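PDB 6OV6: C24 protein from Bizionia argentinensis JUB59, which probably forms the receptor-binding tip of the long tail fiber of a temperate bacteriophage, as a trimer that binds manganese. Local coordinates for the manganese (II) ion site and the interface of chains A and B. Coordinates in Å, arbitrary orientation; residue numbers count along the deposited sequence, not the author numbering. Chains: chain A/B/C, C24 protein.

Contact 1: the manganese (II) ion site. Residues chain A 194, 196, 252, 254; chain B 194, 196, 252, 254; chain C 194, 196, 252, 254. With MN (manganese (II) ion), chain D.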
ATOM      1  N   ASP A 194       2.656 -28.940  23.061  1.00 28.75           N
ATOM      2  CA  ASP A 194       3.513 -29.540  24.088  1.00 30.28           C
ATOM      3  C   ASP A 194       3.039 -30.994  24.349  1.00 35.80           C
ATOM      4  O   ASP A 194       2.014 -31.404  23.781  1.00 32.82           O
ATOM      5  CB  ASP A 194       3.550 -28.668  25.358  1.00 32.57           C
ATOM      6  CG  ASP A 194       2.237 -28.449  26.079  1.00 38.90           C
ATOM      7  OD1 ASP A 194       1.174 -28.666  25.464  1.00 39.10           O
ATOM      8  OD2 ASP A 194       2.273 -28.089  27.264  1.00 43.29           O
ATOM      9  N   ARG A 196       1.867 -34.229  26.845  1.00 36.53           N
ATOM     10  CA  ARG A 196       1.147 -34.446  28.104  1.00 35.47           C
ATOM     11  C   ARG A 196       0.935 -35.925  28.356  1.00 37.57           C
ATOM     12  O   ARG A 196       0.834 -36.720  27.411  1.00 35.27           O
ATOM     13  CB  ARG A 196      -0.215 -33.728  28.115  1.00 38.98           C
ATOM     14  CG  ARG A 196      -0.164 -32.220  27.795  1.00 51.97           C
ATOM     15  CD  ARG A 196      -0.102 -31.334  29.036  1.00 51.11           C
ATOM     16  NE  ARG A 196       0.073 -29.916  28.685  1.00 50.74           N
ATOM     17  CZ  ARG A 196      -0.899 -29.006  28.698  1.00 71.37           C
ATOM     18  NH1 ARG A 196      -2.129 -29.340  29.070  1.00 64.98           N
ATOM     19  NH2 ARG A 196      -0.643 -27.748  28.358  1.00 57.72           N
ATOM     20  N   HIS A 252       2.377 -37.772  25.216  1.00 29.14           N
ATOM     21  CA  HIS A 252       1.980 -37.713  23.813  1.00 28.41           C
ATOM     22  C   HIS A 252       1.779 -36.253  23.421  1.00 31.58           C
ATOM     23  O   HIS A 252       1.490 -35.410  24.272  1.00 28.88           O
ATOM     24  CB  HIS A 252       0.672 -38.491  23.542  1.00 28.71           C
ATOM     25  CG  HIS A 252      -0.553 -37.721  23.917  1.00 31.34           C
ATOM     26  ND1 HIS A 252      -0.905 -37.525  25.241  1.00 32.57           N
ATOM     27  CD2 HIS A 252      -1.441 -37.073  23.123  1.00 31.68           C
ATOM     28  CE1 HIS A 252      -1.998 -36.786  25.212  1.00 31.01           C
ATOM     29  NE2 HIS A 252      -2.344 -36.472  23.962  1.00 31.45           N
ATOM     30  N   HIS A 254       0.519 -33.816  19.523  1.00 28.00           N
ATOM     31  CA  HIS A 254      -0.225 -33.931  18.262  1.00 27.29           C
ATOM     32  C   HIS A 254       0.483 -33.038  17.245  1.00 28.86           C
ATOM     33  O   HIS A 254       1.209 -32.143  17.647  1.00 27.75           O
ATOM     34  CB  HIS A 254      -1.690 -33.489  18.388  1.00 27.71           C
ATOM     35  CG  HIS A 254      -2.482 -34.257  19.408  1.00 29.83           C
ATOM     36  ND1 HIS A 254      -3.316 -35.291  19.040  1.00 31.18           N
ATOM     37  CD2 HIS A 254      -2.536 -34.103  20.753  1.00 31.61           C
ATOM     38  CE1 HIS A 254      -3.865 -35.727  20.167  1.00 30.73           C
ATOM     39  NE2 HIS A 254      -3.392 -35.065  21.227  1.00 30.99           N
TER
ATOM     40  N   ASP B 194      -3.726 -34.188  14.357  1.00 30.60           N
ATOM     41  CA  ASP B 194      -3.833 -35.601  14.013  1.00 29.02           C
ATOM     42  C   ASP B 194      -4.345 -36.349  15.254  1.00 30.80           C
ATOM     43  O   ASP B 194      -4.405 -35.779  16.348  1.00 28.94           O
ATOM     44  CB  ASP B 194      -2.483 -36.158  13.523  1.00 30.27           C
ATOM     45  CG  ASP B 194      -1.338 -36.116  14.513  1.00 34.90           C
ATOM     46  OD1 ASP B 194      -1.438 -35.379  15.503  1.00 35.76           O
ATOM     47  OD2 ASP B 194      -0.328 -36.801  14.275  1.00 38.53           O
ATOM     48  N   ARG B 196      -3.909 -39.250  18.124  1.00 28.91           N
ATOM     49  CA  ARG B 196      -2.810 -39.911  18.830  1.00 28.96           C
ATOM     50  C   ARG B 196      -3.344 -40.770  19.973  1.00 34.11           C
ATOM     51  O   ARG B 196      -4.418 -40.511  20.530  1.00 33.25           O
ATOM     52  CB  ARG B 196      -1.800 -38.875  19.376  1.00 29.93           C
ATOM     53  CG  ARG B 196      -1.157 -38.005  18.275  1.00 35.08           C
ATOM     54  CD  ARG B 196       0.138 -38.569  17.706  1.00 35.76           C
ATOM     55  NE  ARG B 196       0.693 -37.672  16.691  1.00 46.90           N
ATOM     56  CZ  ARG B 196       1.781 -36.923  16.851  1.00 59.35           C
ATOM     57  NH1 ARG B 196       2.469 -36.969  17.988  1.00 47.87           N
ATOM     58  NH2 ARG B 196       2.205 -36.141  15.867  1.00 44.69           N
ATOM     59  N   HIS B 252      -7.252 -40.252  19.959  1.00 33.55           N
ATOM     60  CA  HIS B 252      -8.023 -39.046  20.274  1.00 30.93           C
ATOM     61  C   HIS B 252      -7.363 -37.871  19.559  1.00 33.30           C
ATOM     62  O   HIS B 252      -6.175 -37.911  19.246  1.00 30.12           O
ATOM     63  CB  HIS B 252      -8.093 -38.770  21.774  1.00 30.23           C
ATOM     64  CG  HIS B 252      -6.852 -38.130  22.316  1.00 32.50           C
ATOM     65  ND1 HIS B 252      -5.707 -38.869  22.515  1.00 33.26           N
ATOM     66  CD2 HIS B 252      -6.597 -36.829  22.614  1.00 33.21           C
ATOM     67  CE1 HIS B 252      -4.787 -38.010  22.925  1.00 32.83           C
ATOM     68  NE2 HIS B 252      -5.273 -36.767  22.991  1.00 33.45           N
ATOM     69  N   HIS B 254      -7.948 -33.176  19.183  1.00 29.86           N
ATOM     70  CA  HIS B 254      -8.455 -31.990  19.873  1.00 28.68           C
ATOM     71  C   HIS B 254      -8.897 -31.025  18.797  1.00 33.44           C
ATOM     72  O   HIS B 254      -8.460 -31.144  17.649  1.00 34.48           O
ATOM     73  CB  HIS B 254      -7.386 -31.300  20.736  1.00 29.36           C
ATOM     74  CG  HIS B 254      -6.793 -32.154  21.801  1.00 32.04           C
ATOM     75  ND1 HIS B 254      -7.192 -32.044  23.111  1.00 33.32           N
ATOM     76  CD2 HIS B 254      -5.837 -33.101  21.705  1.00 33.70           C
ATOM     77  CE1 HIS B 254      -6.469 -32.927  23.784  1.00 33.23           C
ATOM     78  NE2 HIS B 254      -5.649 -33.603  22.971  1.00 33.35           N
TER
ATOM     79  N   ASP C 194      -9.260 -27.738  22.855  1.00 34.21           N
ATOM     80  CA  ASP C 194     -10.253 -28.154  23.861  1.00 35.45           C
ATOM     81  C   ASP C 194      -9.638 -29.260  24.740  1.00 40.91           C
ATOM     82  O   ASP C 194      -8.576 -29.807  24.408  1.00 39.21           O
ATOM     83  CB  ASP C 194     -11.554 -28.633  23.193  1.00 37.20           C
ATOM     84  CG  ASP C 194     -11.444 -29.847  22.283  1.00 45.58           C
ATOM     85  OD1 ASP C 194     -10.316 -30.223  21.925  1.00 44.95           O
ATOM     86  OD2 ASP C 194     -12.489 -30.407  21.917  1.00 51.35           O
ATOM     87  N   ARG C 196      -9.813 -32.994  26.417  1.00 37.64           N
ATOM     88  CA  ARG C 196     -10.389 -34.302  26.088  1.00 36.67           C
ATOM     89  C   ARG C 196      -9.910 -35.343  27.090  1.00 37.42           C
ATOM     90  O   ARG C 196      -8.807 -35.248  27.633  1.00 35.78           O
ATOM     91  CB  ARG C 196      -9.988 -34.745  24.656  1.00 36.76           C
ATOM     92  CG  ARG C 196     -10.347 -33.762  23.544  1.00 46.14           C
ATOM     93  CD  ARG C 196     -11.654 -34.087  22.884  1.00 48.44           C
ATOM     94  NE  ARG C 196     -11.953 -33.126  21.822  1.00 50.72           N
ATOM     95  CZ  ARG C 196     -11.911 -33.392  20.518  1.00 61.30           C
ATOM     96  NH1 ARG C 196     -11.595 -34.611  20.089  1.00 48.26           N
ATOM     97  NH2 ARG C 196     -12.194 -32.444  19.632  1.00 44.05           N
ATOM     98  N   HIS C 252      -7.432 -33.601  29.475  1.00 36.79           N
ATOM     99  CA  HIS C 252      -6.147 -32.953  29.238  1.00 32.39           C
ATOM    100  C   HIS C 252      -6.276 -32.092  27.993  1.00 33.66           C
ATOM    101  O   HIS C 252      -7.116 -32.341  27.132  1.00 30.03           O
ATOM    102  CB  HIS C 252      -5.009 -33.986  29.043  1.00 31.62           C
ATOM    103  CG  HIS C 252      -5.009 -34.591  27.669  1.00 32.83           C
ATOM    104  ND1 HIS C 252      -5.955 -35.523  27.291  1.00 32.93           N
ATOM    105  CD2 HIS C 252      -4.223 -34.310  26.604  1.00 33.02           C
ATOM    106  CE1 HIS C 252      -5.711 -35.782  26.015  1.00 32.03           C
ATOM    107  NE2 HIS C 252      -4.687 -35.065  25.556  1.00 32.31           N
ATOM    108  N   HIS C 254      -3.491 -29.314  25.325  1.00 28.06           N
ATOM    109  CA  HIS C 254      -2.097 -29.068  24.983  1.00 27.06           C
ATOM    110  C   HIS C 254      -1.991 -27.572  24.725  1.00 30.62           C
ATOM    111  O   HIS C 254      -3.009 -26.939  24.450  1.00 29.71           O
ATOM    112  CB  HIS C 254      -1.648 -29.827  23.717  1.00 27.67           C
ATOM    113  CG  HIS C 254      -1.792 -31.317  23.820  1.00 30.78           C
ATOM    114  ND1 HIS C 254      -0.709 -32.135  24.133  1.00 32.48           N
ATOM    115  CD2 HIS C 254      -2.892 -32.091  23.657  1.00 31.60           C
ATOM    116  CE1 HIS C 254      -1.188 -33.371  24.129  1.00 31.02           C
ATOM    117  NE2 HIS C 254      -2.498 -33.391  23.870  1.00 31.15           N
TER
HETATM  118 MN    MN D 301      -4.006 -35.032  23.387  1.00 28.64          MN
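Six histidines, an HxH motif from each of the three chains, enclose one manganese ion in a near-octahedral shell of the kind known from the needle-like tips of phage long tail fibers. The histidines bind through NE2, with A:His252 NE2 2.3 Å from MN and A:His254 NE2 2.2 Å from MN, and their counterparts in chains B and C at like distances. The two histidines reach the metal by different torsions. A:His252 has CG in the crowded position between backbone N and carbonyl carbon (chi1 80°), and the rings of A:His252, B:His252 and C:His252 meet tip to tip at the ion. A:His254 has CG beside the backbone N instead (chi1 -59°), and it crosses both C:His254 and B:His252 at about a right angle.

The other ring nitrogen of A:His254 is held by the neighbouring chain. A:His254 ND1 donates to the backbone carbonyl B:Asp194 O at 2.9 Å; the acceptor lies close to the imidazole plane, but the donor sits above the carbonyl plane. This fixes the ring's rotation and may make its metal-bound nitrogen a stronger donor. B:Arg196 runs past A:His254 in the opposite direction, its guanidinium face over A:His254 CA. Side-on, B:Arg196 NE (2.8 Å) and NH2 (3.1 Å) both grip B:Asp194 OD2, NH2 on the syn lone pair and NE from above the carboxylate plane. The same set recurs from B to C and from C to A.

Contact 2: the interface of chains A and B. Residues chain A 33, 36, 42-43, 56, 63, 117; chain B 28, 31-32, 34-35, 58.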
ATOM      1  N   GLY A  33      -0.665  36.480 -23.433  1.00 24.37           N
ATOM      2  CA  GLY A  33      -1.451  36.455 -22.200  1.00 23.77           C
ATOM      3  C   GLY A  33      -2.338  35.221 -22.104  1.00 24.93           C
ATOM      4  O   GLY A  33      -2.649  34.771 -20.997  1.00 24.56           O
ATOM      5  N   ALA A  36      -1.339  32.413 -19.814  1.00 25.64           N
ATOM      6  CA  ALA A  36      -1.774  32.599 -18.430  1.00 26.20           C
ATOM      7  C   ALA A  36      -3.258  32.265 -18.311  1.00 30.08           C
ATOM      8  O   ALA A  36      -3.666  31.634 -17.345  1.00 29.30           O
ATOM      9  CB  ALA A  36      -1.507  34.032 -17.989  1.00 26.46           C
ATOM     10  N   ILE A  42      -0.715  38.998 -14.200  1.00 25.42           N
ATOM     11  CA  ILE A  42       0.550  38.644 -14.825  1.00 25.67           C
ATOM     12  C   ILE A  42       1.703  38.960 -13.866  1.00 30.68           C
ATOM     13  O   ILE A  42       2.615  38.145 -13.701  1.00 27.70           O
ATOM     14  CB  ILE A  42       0.722  39.403 -16.191  1.00 27.57           C
ATOM     15  CG1 ILE A  42      -0.438  39.120 -17.196  1.00 27.61           C
ATOM     16  CG2 ILE A  42       2.131  39.174 -16.812  1.00 27.80           C
ATOM     17  CD1 ILE A  42      -0.588  37.682 -17.745  1.00 32.54           C
ATOM     18  N   LYS A  43       1.661  40.157 -13.263  1.00 29.22           N
ATOM     19  CA  LYS A  43       2.689  40.648 -12.370  1.00 29.22           C
ATOM     20  C   LYS A  43       2.069  41.599 -11.337  1.00 34.84           C
ATOM     21  O   LYS A  43       1.104  42.289 -11.645  1.00 33.58           O
ATOM     22  CB  LYS A  43       3.740  41.384 -13.228  1.00 30.58           C
ATOM     23  CG  LYS A  43       5.037  41.731 -12.504  1.00 36.83           C
ATOM     24  CD  LYS A  43       5.954  42.541 -13.422  1.00 45.34           C
ATOM     25  CE  LYS A  43       7.146  43.097 -12.667  1.00 53.63           C
ATOM     26  NZ  LYS A  43       8.056  42.018 -12.177  1.00 63.34           N
ATOM     27  N   VAL A  56       0.230  44.199 -13.587  1.00 26.55           N
ATOM     28  CA  VAL A  56      -0.100  43.956 -14.987  1.00 25.40           C
ATOM     29  C   VAL A  56      -1.104  42.814 -15.014  1.00 28.46           C
ATOM     30  O   VAL A  56      -0.929  41.799 -14.317  1.00 26.76           O
ATOM     31  CB  VAL A  56       1.143  43.676 -15.894  1.00 28.38           C
ATOM     32  CG1 VAL A  56       0.737  43.273 -17.306  1.00 27.62           C
ATOM     33  CG2 VAL A  56       2.074  44.888 -15.943  1.00 28.70           C
ATOM     34  N   VAL A  63      -3.124  42.872 -22.767  1.00 24.49           N
ATOM     35  CA  VAL A  63      -2.254  42.975 -21.605  1.00 23.74           C
ATOM     36  C   VAL A  63      -2.359  44.441 -21.146  1.00 28.17           C
ATOM     37  O   VAL A  63      -2.129  45.352 -21.961  1.00 27.34           O
ATOM     38  CB  VAL A  63      -0.787  42.575 -21.931  1.00 28.01           C
ATOM     39  CG1 VAL A  63       0.134  42.793 -20.733  1.00 27.87           C
ATOM     40  CG2 VAL A  63      -0.680  41.142 -22.445  1.00 27.62           C
ATOM     41  N   LEU A 117      -0.819  33.684 -10.489  1.00 30.90           N
ATOM     42  CA  LEU A 117      -0.312  32.438 -11.052  1.00 30.34           C
ATOM     43  C   LEU A 117       0.926  31.887 -10.387  1.00 31.22           C
ATOM     44  O   LEU A 117       1.699  32.643  -9.800  1.00 31.56           O
ATOM     45  CB  LEU A 117      -0.001  32.643 -12.545  1.00 31.13           C
ATOM     46  CG  LEU A 117      -1.072  33.338 -13.369  1.00 36.59           C
ATOM     47  CD1 LEU A 117      -0.467  33.996 -14.573  1.00 37.06           C
ATOM     48  CD2 LEU A 117      -2.226  32.388 -13.696  1.00 37.78           C
TER
ATOM     49  N   VAL B  28       4.918  47.014 -22.149  1.00 39.91           N
ATOM     50  CA  VAL B  28       4.111  46.205 -21.191  1.00 37.26           C
ATOM     51  C   VAL B  28       4.376  44.688 -21.360  1.00 36.35           C
ATOM     52  O   VAL B  28       4.117  43.882 -20.447  1.00 36.89           O
ATOM     53  CB  VAL B  28       2.583  46.550 -21.251  1.00 39.84           C
ATOM     54  CG1 VAL B  28       1.875  45.841 -22.406  1.00 38.52           C
ATOM     55  CG2 VAL B  28       1.894  46.260 -19.925  1.00 39.96           C
ATOM     56  N   ALA B  31       6.538  42.560 -18.848  1.00 28.34           N
ATOM     57  CA  ALA B  31       5.885  41.946 -17.690  1.00 28.22           C
ATOM     58  C   ALA B  31       5.477  40.484 -17.927  1.00 29.75           C
ATOM     59  O   ALA B  31       5.352  39.730 -16.962  1.00 28.83           O
ATOM     60  CB  ALA B  31       4.678  42.777 -17.271  1.00 29.62           C
ATOM     61  N   LEU B  32       5.316  40.073 -19.204  1.00 26.11           N
ATOM     62  CA  LEU B  32       4.976  38.675 -19.544  1.00 24.84           C
ATOM     63  C   LEU B  32       6.093  37.707 -19.133  1.00 26.75           C
ATOM     64  O   LEU B  32       5.855  36.518 -18.969  1.00 27.04           O
ATOM     65  CB  LEU B  32       4.643  38.521 -21.033  1.00 24.53           C
ATOM     66  CG  LEU B  32       3.345  39.188 -21.517  1.00 28.70           C
ATOM     67  CD1 LEU B  32       3.317  39.208 -23.033  1.00 27.66           C
ATOM     68  CD2 LEU B  32       2.078  38.460 -21.016  1.00 30.42           C
ATOM     69  N   GLU B  34       7.271  37.593 -16.253  1.00 26.73           N
ATOM     70  CA  GLU B  34       6.852  37.158 -14.914  1.00 25.85           C
ATOM     71  C   GLU B  34       6.133  35.794 -14.982  1.00 26.79           C
ATOM     72  O   GLU B  34       6.171  35.048 -14.015  1.00 24.74           O
ATOM     73  CB  GLU B  34       5.952  38.229 -14.252  1.00 26.61           C
ATOM     74  CG  GLU B  34       5.762  38.049 -12.765  1.00 31.67           C
ATOM     75  CD  GLU B  34       7.032  38.202 -11.954  1.00 50.21           C
ATOM     76  OE1 GLU B  34       7.169  37.469 -10.951  1.00 52.92           O
ATOM     77  OE2 GLU B  34       7.906  39.012 -12.347  1.00 39.47           O
ATOM     78  N   LEU B  35       5.539  35.440 -16.136  1.00 24.50           N
ATOM     79  CA  LEU B  35       4.907  34.113 -16.300  1.00 25.72           C
ATOM     80  C   LEU B  35       5.976  32.996 -16.157  1.00 28.40           C
ATOM     81  O   LEU B  35       5.671  31.917 -15.660  1.00 24.92           O
ATOM     82  CB  LEU B  35       4.229  33.988 -17.679  1.00 26.33           C
ATOM     83  CG  LEU B  35       3.088  34.972 -17.993  1.00 30.98           C
ATOM     84  CD1 LEU B  35       2.397  34.587 -19.305  1.00 31.78           C
ATOM     85  CD2 LEU B  35       2.065  35.020 -16.854  1.00 31.58           C
ATOM     86  N   TYR B  58      15.111  36.678 -17.977  1.00 34.52           N
ATOM     87  CA  TYR B  58      14.200  37.627 -17.365  1.00 33.73           C
ATOM     88  C   TYR B  58      14.700  37.922 -15.965  1.00 36.03           C
ATOM     89  O   TYR B  58      14.997  36.996 -15.216  1.00 34.98           O
ATOM     90  CB  TYR B  58      12.759  37.076 -17.378  1.00 33.09           C
ATOM     91  CG  TYR B  58      11.752  37.938 -16.649  1.00 31.86           C
ATOM     92  CD1 TYR B  58      11.250  39.105 -17.225  1.00 32.36           C
ATOM     93  CD2 TYR B  58      11.272  37.569 -15.400  1.00 31.56           C
ATOM     94  CE1 TYR B  58      10.267  39.858 -16.586  1.00 32.49           C
ATOM     95  CE2 TYR B  58      10.321  38.336 -14.737  1.00 32.33           C
ATOM     96  CZ  TYR B  58       9.786  39.452 -15.354  1.00 37.60           C
ATOM     97  OH  TYR B  58       8.828  40.187 -14.692  1.00 40.61           O
TER
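A:Lys43 starts with CG anti to its backbone N (chi1 -168°) and runs extended until a bend at chi4 (66°) turns the ammonium toward chain B. B:Glu34 also has CG anti to its backbone N, then bends at chi2 (65°), so the two chains cross at about a right angle with their CG methylenes packed together. A:Lys43 NZ forms a salt bridge and hydrogen bond with B:Glu34 OE2 at 3.0 Å, arriving from above the carboxylate plane. The same oxygen accepts the phenol of its own chain, B:Tyr58 OH to B:Glu34 OE2 at 2.8 Å, on the anti lone pair. A:Lys43 NZ also donates to B:Tyr58 OH at 3.2 Å, closing a triangle of polar groups. With two donors on OE2, the carboxylate is well held and would tend to stay ionised.

Beside this triangle the contact is greasy. A:Ile42 sends CG2 against the backbone of B:Ala31 and B:Leu32, while its other branch ends with A:Ile42 CD1 at 3.9 Å from B:Leu35 CD2. That leucine methyl also meets A:Leu117 CD1 at 3.6 Å, the two side chains lying side by side and pointing the same way, and it touches A:Ala36 as well. A:Val56 CG2 packs on B:Ala31 CB at 3.6 Å. Farther along, A:Val63 and B:Val28 slide past each other through their CG1 methyls, and A:Val63 meets B:Leu32 tip to tip.

In the fold, the 3-10 helix 28-35 of chain B presents B:Val28, B:Ala31, B:Leu32 and B:Leu35 to chain A, where strands 40-42, 55-59 and 62-67 receive it near the N-terminal end of the trimer.

The C-alpha centres of contact 1 and contact 2 lie about 83 Å apart along the elongated trimer, and they share no residue or secondary-structure element. Contact 2 joins chains A and B near the N-terminal end, through segments early in the sequence and A:Leu117; contact 1 draws on loop residues from 194 onward and sits in the slender shaft, on the three-chain axis. One therefore ties neighbouring chains pairwise, largely by apolar packing, and the other ties all three at once through a metal. Together they suggest a fiber tip whose chains are held in register at widely separated levels.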